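Local coordinates for protein eukaryotic initiation factor 4F subunit p150 (Saccharomyces cerevisiae, PDB 2VSO) that serves within eIF4F at the mRNA cap as a starting point for assembling the translation apparatus, this piece being its eIF4A-binding middle domain, at residues C[135-138]-C[139-143]; C[201-204]-C[205-209]. All blocks are in the same frame, centred on the assembly; numbering follows the deposited sequence.

Contact 1 (C[135-138]-C[139-143]); sequences AEFD and KGWTD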
ATOM      1  N   ALA C 135     -13.278  27.445   3.245  1.00 44.08           N
ATOM      2  CA  ALA C 135     -12.942  27.416   4.660  1.00 57.41           C
ATOM      3  C   ALA C 135     -11.686  26.585   4.896  1.00 57.74           C
ATOM      4  O   ALA C 135     -10.708  27.066   5.468  1.00 65.61           O
ATOM      5  CB  ALA C 135     -14.110  26.885   5.483  1.00 44.97           C
ATOM      6  N   GLU C 136     -11.712  25.336   4.445  1.00 62.02           N
ATOM      7  CA  GLU C 136     -10.587  24.440   4.669  1.00 65.87           C
ATOM      8  C   GLU C 136      -9.340  24.929   3.928  1.00 61.73           C
ATOM      9  O   GLU C 136      -8.222  24.772   4.410  1.00 60.21           O
ATOM     10  CB  GLU C 136     -10.948  23.001   4.275  1.00 58.73           C
ATOM     11  CG  GLU C 136     -12.259  22.485   4.891  1.00 65.67           C
ATOM     12  CD  GLU C 136     -12.229  22.408   6.416  1.00 80.67           C
ATOM     13  OE1 GLU C 136     -11.249  22.870   7.025  1.00 88.44           O
ATOM     14  OE2 GLU C 136     -13.190  21.877   7.012  1.00 87.29           O
ATOM     15  N   PHE C 137      -9.538  25.544   2.770  1.00 62.28           N
ATOM     16  CA  PHE C 137      -8.422  26.034   1.973  1.00 67.82           C
ATOM     17  C   PHE C 137      -7.734  27.186   2.683  1.00 65.58           C
ATOM     18  O   PHE C 137      -6.513  27.205   2.818  1.00 68.97           O
ATOM     19  CB  PHE C 137      -8.899  26.477   0.581  1.00 65.16           C
ATOM     20  CG  PHE C 137      -7.795  26.588  -0.442  1.00 62.72           C
ATOM     21  CD1 PHE C 137      -7.243  25.443  -1.027  1.00 65.10           C
ATOM     22  CD2 PHE C 137      -7.308  27.831  -0.827  1.00 66.44           C
ATOM     23  CE1 PHE C 137      -6.225  25.535  -1.980  1.00 49.82           C
ATOM     24  CE2 PHE C 137      -6.294  27.935  -1.773  1.00 74.63           C
ATOM     25  CZ  PHE C 137      -5.752  26.783  -2.353  1.00 71.74           C
ATOM     26  N   ASP C 138      -8.531  28.145   3.145  1.00 66.10           N
ATOM     27  CA  ASP C 138      -8.000  29.364   3.757  1.00 73.07           C
ATOM     28  C   ASP C 138      -7.064  29.099   4.940  1.00 74.37           C
ATOM     29  O   ASP C 138      -6.074  29.808   5.116  1.00 91.86           O
ATOM     30  CB  ASP C 138      -9.138  30.305   4.164  1.00 83.03           C
ATOM     31  CG  ASP C 138      -9.899  30.864   2.962  1.00 95.00           C
ATOM     32  OD1 ASP C 138      -9.688  30.388   1.824  1.00 73.60           O
ATOM     33  OD2 ASP C 138     -10.723  31.784   3.167  1.00117.71           O
ATOM     34  N   LYS C 139      -7.375  28.080   5.740  1.00 63.21           N
ATOM     35  CA  LYS C 139      -6.477  27.644   6.816  1.00 76.54           C
ATOM     36  C   LYS C 139      -5.025  27.540   6.348  1.00 87.19           C
ATOM     37  O   LYS C 139      -4.103  27.939   7.064  1.00 87.38           O
ATOM     38  CB  LYS C 139      -6.920  26.298   7.393  1.00 63.63           C
ATOM     39  CG  LYS C 139      -8.369  26.249   7.851  1.00 69.94           C
ATOM     40  CD  LYS C 139      -8.608  24.990   8.655  1.00 79.86           C
ATOM     41  CE  LYS C 139     -10.079  24.717   8.861  1.00 81.13           C
ATOM     42  NZ  LYS C 139     -10.300  23.370   9.474  1.00 88.44           N
ATOM     43  N   GLY C 140      -4.824  26.986   5.155  1.00 84.71           N
ATOM     44  CA  GLY C 140      -3.509  26.952   4.536  1.00 77.26           C
ATOM     45  C   GLY C 140      -2.551  25.918   5.097  1.00 58.68           C
ATOM     46  O   GLY C 140      -2.936  25.053   5.885  1.00 58.41           O
ATOM     47  N   TRP C 141      -1.293  26.007   4.677  1.00 64.79           N
ATOM     48  CA  TRP C 141      -0.264  25.053   5.084  1.00 57.85           C
ATOM     49  C   TRP C 141       1.075  25.445   4.455  1.00 64.05           C
ATOM     50  O   TRP C 141       1.109  26.289   3.558  1.00 59.53           O
ATOM     51  CB  TRP C 141      -0.670  23.616   4.705  1.00 60.08           C
ATOM     52  CG  TRP C 141      -0.587  23.289   3.232  1.00 65.90           C
ATOM     53  CD1 TRP C 141       0.499  22.797   2.563  1.00 78.96           C
ATOM     54  CD2 TRP C 141      -1.635  23.407   2.257  1.00 61.92           C
ATOM     55  NE1 TRP C 141       0.198  22.621   1.235  1.00 72.17           N
ATOM     56  CE2 TRP C 141      -1.103  22.989   1.021  1.00 61.10           C
ATOM     57  CE3 TRP C 141      -2.966  23.841   2.308  1.00 75.30           C
ATOM     58  CZ2 TRP C 141      -1.853  22.992  -0.155  1.00 40.45           C
ATOM     59  CZ3 TRP C 141      -3.710  23.832   1.140  1.00 73.45           C
ATOM     60  CH2 TRP C 141      -3.151  23.402  -0.077  1.00 46.48           C
ATOM     61  N   THR C 142       2.176  24.862   4.937  1.00 69.57           N
ATOM     62  CA  THR C 142       3.493  25.141   4.353  1.00 82.33           C
ATOM     63  C   THR C 142       4.058  23.930   3.613  1.00 71.58           C
ATOM     64  O   THR C 142       3.865  22.788   4.033  1.00 67.48           O
ATOM     65  CB  THR C 142       4.530  25.639   5.407  1.00100.60           C
ATOM     66  OG1 THR C 142       4.693  24.656   6.437  1.00106.21           O
ATOM     67  CG2 THR C 142       4.095  26.971   6.028  1.00 84.00           C
ATOM     68  N   ASP C 143       4.752  24.183   2.508  1.00 73.59           N
ATOM     69  CA  ASP C 143       5.366  23.104   1.743  1.00 94.78           C
ATOM     70  C   ASP C 143       6.645  22.580   2.402  1.00 94.10           C
ATOM     71  O   ASP C 143       6.829  21.369   2.538  1.00 89.96           O
ATOM     72  CB  ASP C 143       5.661  23.546   0.308  1.00107.99           C
ATOM     73  CG  ASP C 143       6.301  22.443  -0.515  1.00114.16           C
ATOM     74  OD1 ASP C 143       6.024  21.259  -0.224  1.00112.86           O
ATOM     75  OD2 ASP C 143       7.079  22.755  -1.442  1.00116.24           O
TER
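Phe-137 and Trp-141, four residues apart and on either side of the helix end, form an offset edge-to-face pair: the edge of the tryptophan is turned toward the face of the phenylalanine. Ring centroids of Phe-137 and the six-membered ring of Trp-141 are 6.0 Å apart, with the planes at 89°, and the nearest atoms are Phe-137 CE1 and Trp-141 CH2 at 4.2 Å. The CB of Phe-137 points away from 139-143, but with CG anti to the backbone N (chi1 -162°) the ring end comes back toward it. A second pairing involves Glu-136 and Lys-139, which run alongside each other and point the same way. Lys-139 NZ makes a salt bridge to Glu-136 OE1, though that oxygen is not surely placed and the length of the bridge is doubtful. Putting a leucine at Glu-136 would probably leave the Lys-139 ammonium without its carboxylate mate and the extended lysine chain freer to swing.

All this happens where helix 122-139 of the all-helical MIF4G domain, a HEAT-repeat fold, runs out into the loop leading to helix 163-185. The backbone bonds are thin here: Lys-139 N reaches Ala-135 O weakly at 3.5 Å, and Gly-140 N makes a bent, weak bond to Phe-137 O at 2.9 Å. Gly-140, with positive phi, turns the chain out of the helix and brings Trp-141 round beside Phe-137. Farther out, the indole rests on Leu-174 and Val-177 of helix 163-185 and makes a cation-pi contact with Arg-200. Helix 73-88 meets Glu-136 through Glu-80 and Leu-84.

Contact 2 (C[201-204]-C[205-209]); sequences LMKD and LTDSP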
ATOM      1  N   LEU C 201      -0.629  25.768  -5.706  1.00 80.67           N
ATOM      2  CA  LEU C 201       0.393  24.769  -6.048  1.00 61.96           C
ATOM      3  C   LEU C 201       1.520  25.375  -6.869  1.00 61.74           C
ATOM      4  O   LEU C 201       2.684  25.070  -6.645  1.00 71.24           O
ATOM      5  CB  LEU C 201      -0.223  23.587  -6.799  1.00 39.55           C
ATOM      6  CG  LEU C 201      -1.198  22.721  -6.008  1.00 41.84           C
ATOM      7  CD1 LEU C 201      -1.989  21.857  -6.946  1.00 39.49           C
ATOM      8  CD2 LEU C 201      -0.497  21.890  -4.937  1.00 43.79           C
ATOM      9  N   MET C 202       1.169  26.232  -7.822  1.00 55.55           N
ATOM     10  CA  MET C 202       2.167  26.937  -8.611  1.00 55.78           C
ATOM     11  C   MET C 202       3.070  27.791  -7.726  1.00 60.48           C
ATOM     12  O   MET C 202       4.247  27.970  -8.009  1.00 86.37           O
ATOM     13  CB  MET C 202       1.505  27.806  -9.674  1.00 55.59           C
ATOM     14  CG  MET C 202       0.737  27.036 -10.734  1.00 58.93           C
ATOM     15  SD  MET C 202       0.132  28.113 -12.046  1.00 75.33           S
ATOM     16  CE  MET C 202      -1.021  29.115 -11.110  1.00141.14           C
ATOM     17  N   LYS C 203       2.513  28.310  -6.646  1.00 67.86           N
ATOM     18  CA  LYS C 203       3.277  29.132  -5.723  1.00 72.88           C
ATOM     19  C   LYS C 203       4.405  28.304  -5.096  1.00 57.71           C
ATOM     20  O   LYS C 203       5.533  28.765  -4.993  1.00 68.33           O
ATOM     21  CB  LYS C 203       2.349  29.706  -4.645  1.00 83.63           C
ATOM     22  CG  LYS C 203       2.699  31.114  -4.165  1.00 84.25           C
ATOM     23  CD  LYS C 203       3.681  31.101  -3.000  1.00 89.21           C
ATOM     24  CE  LYS C 203       4.004  32.513  -2.537  1.00102.11           C
ATOM     25  NZ  LYS C 203       5.162  32.536  -1.602  1.00114.76           N
ATOM     26  N   ASP C 204       4.092  27.074  -4.696  1.00 55.91           N
ATOM     27  CA  ASP C 204       5.071  26.196  -4.068  1.00 55.79           C
ATOM     28  C   ASP C 204       6.003  25.562  -5.106  1.00 65.72           C
ATOM     29  O   ASP C 204       7.097  25.088  -4.781  1.00 65.36           O
ATOM     30  CB  ASP C 204       4.373  25.109  -3.243  1.00 49.23           C
ATOM     31  CG  ASP C 204       3.680  25.664  -2.005  1.00 88.75           C
ATOM     32  OD1 ASP C 204       3.466  26.893  -1.941  1.00110.78           O
ATOM     33  OD2 ASP C 204       3.343  24.874  -1.097  1.00 89.72           O
ATOM     34  N   LEU C 205       5.563  25.564  -6.358  1.00 63.44           N
ATOM     35  CA  LEU C 205       6.342  25.005  -7.448  1.00 73.33           C
ATOM     36  C   LEU C 205       7.518  25.897  -7.845  1.00 87.10           C
ATOM     37  O   LEU C 205       8.499  25.421  -8.424  1.00103.26           O
ATOM     38  CB  LEU C 205       5.443  24.754  -8.654  1.00 76.59           C
ATOM     39  CG  LEU C 205       5.062  23.305  -8.947  1.00 65.48           C
ATOM     40  CD1 LEU C 205       5.131  22.437  -7.707  1.00 37.66           C
ATOM     41  CD2 LEU C 205       3.685  23.279  -9.590  1.00 68.29           C
ATOM     42  N   THR C 206       7.427  27.184  -7.537  1.00 75.30           N
ATOM     43  CA  THR C 206       8.511  28.101  -7.870  1.00 81.99           C
ATOM     44  C   THR C 206       9.490  28.320  -6.715  1.00 81.68           C
ATOM     45  O   THR C 206      10.599  28.797  -6.936  1.00 97.55           O
ATOM     46  CB  THR C 206       7.988  29.440  -8.402  1.00 81.59           C
ATOM     47  OG1 THR C 206       6.886  29.876  -7.599  1.00 87.90           O
ATOM     48  CG2 THR C 206       7.512  29.281  -9.830  1.00 78.97           C
ATOM     49  N   ASP C 207       9.095  27.950  -5.499  1.00 72.71           N
ATOM     50  CA  ASP C 207       9.968  28.069  -4.325  1.00 79.21           C
ATOM     51  C   ASP C 207      10.500  26.713  -3.836  1.00 87.93           C
ATOM     52  O   ASP C 207      10.167  26.271  -2.734  1.00 87.07           O
ATOM     53  CB  ASP C 207       9.236  28.771  -3.170  1.00 88.41           C
ATOM     54  CG  ASP C 207       8.553  30.062  -3.599  1.00105.71           C
ATOM     55  OD1 ASP C 207       9.134  30.812  -4.411  1.00117.31           O
ATOM     56  OD2 ASP C 207       7.433  30.334  -3.114  1.00103.37           O
ATOM     57  N   SER C 208      11.331  26.067  -4.652  1.00 93.97           N
ATOM     58  CA  SER C 208      11.939  24.779  -4.301  1.00 84.45           C
ATOM     59  C   SER C 208      10.907  23.776  -3.790  1.00 82.18           C
ATOM     60  O   SER C 208      10.729  23.616  -2.582  1.00 80.82           O
ATOM     61  CB  SER C 208      13.076  24.959  -3.285  1.00 95.33           C
ATOM     62  OG  SER C 208      12.580  25.155  -1.972  1.00118.32           O
ATOM     63  N   PRO C 209      10.238  23.084  -4.724  1.00 81.22           N
ATOM     64  CA  PRO C 209       9.082  22.219  -4.459  1.00 69.52           C
ATOM     65  C   PRO C 209       9.491  20.891  -3.843  1.00 73.71           C
ATOM     66  O   PRO C 209      10.474  20.299  -4.279  1.00 74.20           O
ATOM     67  CB  PRO C 209       8.495  21.974  -5.856  1.00 71.76           C
ATOM     68  CG  PRO C 209       9.287  22.865  -6.811  1.00 71.52           C
ATOM     69  CD  PRO C 209      10.599  23.095  -6.150  1.00 69.44           C
TER
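Leu-205 sits over the backbone of Leu-201, its CB 3.4 Å from Leu-201 O and both of its methyls close to that same oxygen. Leu-205 N donates to Leu-201 O as well, at 2.9 Å. The same N-H also leans weakly toward Met-202 O. This is the tight side: Leu-205 is buried against Thr-213 and Val-217 of helix 211-228 and against Leu-249 and Ile-252 of helix 242-257. Pro-209 CA approaches Asp-204 O to 3.5 Å as the chain folds back over the helix end, its ring touching Ile-256 of helix 242-257.

Here helix 191-206 of the MIF4G domain, a stack of paired helices, comes to its C-terminal end and the chain turns toward helix 211-228. The last turn is weakly bonded, with Thr-206 N to Met-202 O at 3.3 Å. Thr-206 OG1 lies between the backbone N and the carbonyl carbon (chi1 44°), which turns it back toward two carbonyls, Lys-203 O at 3.1 Å and Met-202 O.

The solvent side is looser. Lys-203 and Asp-207 are exposed, and their side chains slant across each other to make a salt bridge with NZ and OD2 3.5 Å apart. Beyond it, Ser-208 OG donates to Asp-207 O at 2.8 Å from above the carbonyl plane.

How the contacts relate
Both contacts lie at C-terminal helix ends of one MIF4G domain, with centres about 15 Å apart. Contact 1 is a surface contact with no buried residue among those touching, resting on an aromatic pair and an ion pair beside thin backbone bonding. Contact 2 is partly buried: a leucine wedged among neighbouring helices takes the place of the rings, and its ion pair stays at the exposed face. They hold different helices, 122-139 and 191-206, yet they meet where the loop of contact 1 runs on: Asp-143 packs against Asp-204 and near Ser-208 and Pro-209. Arg-200 of helix 191-206 adds a bridge, making a cation-pi contact with Trp-141 and a long, weak ion pair with Asp-204.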